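Local coordinates for uncharacterized protein YhfS (Escherichia coli, PDB 4J8L) that is of unknown function but carries pyridoxal 5'-phosphate covalently attached to a lysine, and may have cysteine synthase-like activity, at residues T325-Q328 with S333-C336. Numbering follows the deposited sequence.
With NI (nickel (II) ion), chain B.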
loop_
_atom_site.group_PDB
_atom_site.type_symbol
_atom_site.label_atom_id
_atom_site.label_comp_id
_atom_site.label_asym_id
_atom_site.label_seq_id
_atom_site.Cartn_x
_atom_site.Cartn_y
_atom_site.Cartn_z
ATOM N N THR A 325 7.433 14.657 -3.700
ATOM C CA THR A 325 8.766 14.266 -4.158
ATOM C C THR A 325 8.929 14.495 -5.655
ATOM O O THR A 325 9.992 14.934 -6.108
ATOM C CB THR A 325 9.079 12.787 -3.837
ATOM O OG1 THR A 325 8.058 11.954 -4.401
ATOM C CG2 THR A 325 9.126 12.579 -2.339
ATOM N N PHE A 326 7.879 14.208 -6.420
ATOM C CA PHE A 326 7.946 14.408 -7.861
ATOM C C PHE A 326 8.039 15.891 -8.202
ATOM O O PHE A 326 8.827 16.287 -9.054
ATOM C CB PHE A 326 6.751 13.783 -8.581
ATOM C CG PHE A 326 6.897 13.771 -10.078
ATOM C CD1 PHE A 326 7.594 12.755 -10.709
ATOM C CD2 PHE A 326 6.348 14.781 -10.850
ATOM C CE1 PHE A 326 7.740 12.743 -12.086
ATOM C CE2 PHE A 326 6.489 14.775 -12.225
ATOM C CZ PHE A 326 7.184 13.758 -12.845
ATOM N N ARG A 327 7.221 16.701 -7.537
ATOM C CA ARG A 327 7.265 18.147 -7.749
ATOM C C ARG A 327 8.616 18.750 -7.372
ATOM O O ARG A 327 9.094 19.679 -8.029
ATOM C CB ARG A 327 6.121 18.821 -7.000
ATOM C CG ARG A 327 4.775 18.481 -7.604
ATOM C CD ARG A 327 3.655 19.292 -7.004
ATOM N NE ARG A 327 3.292 18.819 -5.677
ATOM C CZ ARG A 327 3.282 19.587 -4.594
ATOM N NH1 ARG A 327 3.617 20.869 -4.691
ATOM N NH2 ARG A 327 2.933 19.072 -3.421
ATOM N N GLN A 328 9.241 18.215 -6.327
ATOM C CA GLN A 328 10.576 18.657 -5.943
ATOM C C GLN A 328 11.583 18.378 -7.054
ATOM O O GLN A 328 12.449 19.206 -7.357
ATOM C CB GLN A 328 11.027 17.959 -4.659
ATOM C CG GLN A 328 10.240 18.343 -3.416
ATOM C CD GLN A 328 10.883 17.819 -2.146
ATOM O OE1 GLN A 328 12.088 17.981 -1.937
ATOM N NE2 GLN A 328 10.086 17.178 -1.295
ATOM N N SER A 333 6.430 20.717 -13.504
ATOM C CA SER A 333 5.389 19.753 -13.870
ATOM C C SER A 333 4.031 20.025 -13.250
ATOM O O SER A 333 3.005 19.730 -13.857
ATOM C CB SER A 333 5.825 18.328 -13.520
ATOM O OG SER A 333 6.906 17.940 -14.345
ATOM N N GLU A 334 4.016 20.583 -12.047
ATOM C CA GLU A 334 2.756 20.821 -11.353
ATOM C C GLU A 334 1.820 21.759 -12.129
ATOM O O GLU A 334 0.605 21.726 -11.935
ATOM C CB GLU A 334 3.007 21.370 -9.946
ATOM C CG GLU A 334 3.644 22.745 -9.925
ATOM C CD GLU A 334 4.209 23.107 -8.571
ATOM O OE1 GLU A 334 3.815 24.154 -8.020
ATOM O OE2 GLU A 334 5.063 22.352 -8.065
ATOM N N HIS A 335 2.372 22.568 -13.024
ATOM C CA HIS A 335 1.540 23.499 -13.774
ATOM C C HIS A 335 0.838 22.820 -14.945
ATOM O O HIS A 335 -0.166 23.330 -15.453
ATOM C CB HIS A 335 2.388 24.682 -14.246
ATOM C CG HIS A 335 3.052 25.405 -13.120
ATOM N ND1 HIS A 335 2.347 26.159 -12.205
ATOM C CD2 HIS A 335 4.347 25.449 -12.724
ATOM C CE1 HIS A 335 3.185 26.663 -11.315
ATOM N NE2 HIS A 335 4.403 26.245 -11.606
ATOM N N CYS A 336 1.361 21.663 -15.345
ATOM C CA CYS A 336 0.934 20.990 -16.569
ATOM C C CYS A 336 0.301 19.604 -16.382
ATOM O O CYS A 336 -0.388 19.116 -17.275
ATOM C CB CYS A 336 2.130 20.828 -17.497
ATOM S SG CYS A 336 3.005 22.386 -17.837
HETATM NI NI NI B . 2.415 22.719 -19.966
HETATM O O HOH W 1 3.557 21.449 -20.599
HETATM O O HOH W 2 3.774 24.265 -20.156
#
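With chi1 of 66°, Glu-334 sets CG between its backbone N and carbonyl carbon, and the chain is extended from there; Arg-327 is bent at chi3, and the two side chains cross at about a right angle. OE2 of Glu-334 lies at the edge of the Arg-327 guanidinium, near its plane. The salt bridge is long, 4.0 Å from Arg-327 NH1 to Glu-334 OE2, and the guanidinium and carboxylate planes are 60° apart. Most of the touching is along the aliphatic part: Arg-327 CD lies 3.5 Å from Glu-334 OE2 and 3.7 Å from Glu-334 CB. Arg-327 NE makes its stronger bond elsewhere, to Leu-322 O just before the helix. Beside this pair, the ring of Phe-326 reaches Ser-333 through CE2, 3.8 Å from OG, an oblique approach. Farther along, Ser-333 O accepts the backbone N-H of Cys-336 at 2.9 Å, closing a turn, and Cys-336 SG binds a nickel ion at 2.2 Å; two waters are modelled on the metal, one of them doubtfully close. The contact lies at the surface of the C-terminal domain, where the chain leaves helix 324-329 and folds back beside it before entering strand 337-341, an inner strand of the four-stranded antiparallel sheet, between 279-285 and 318-320.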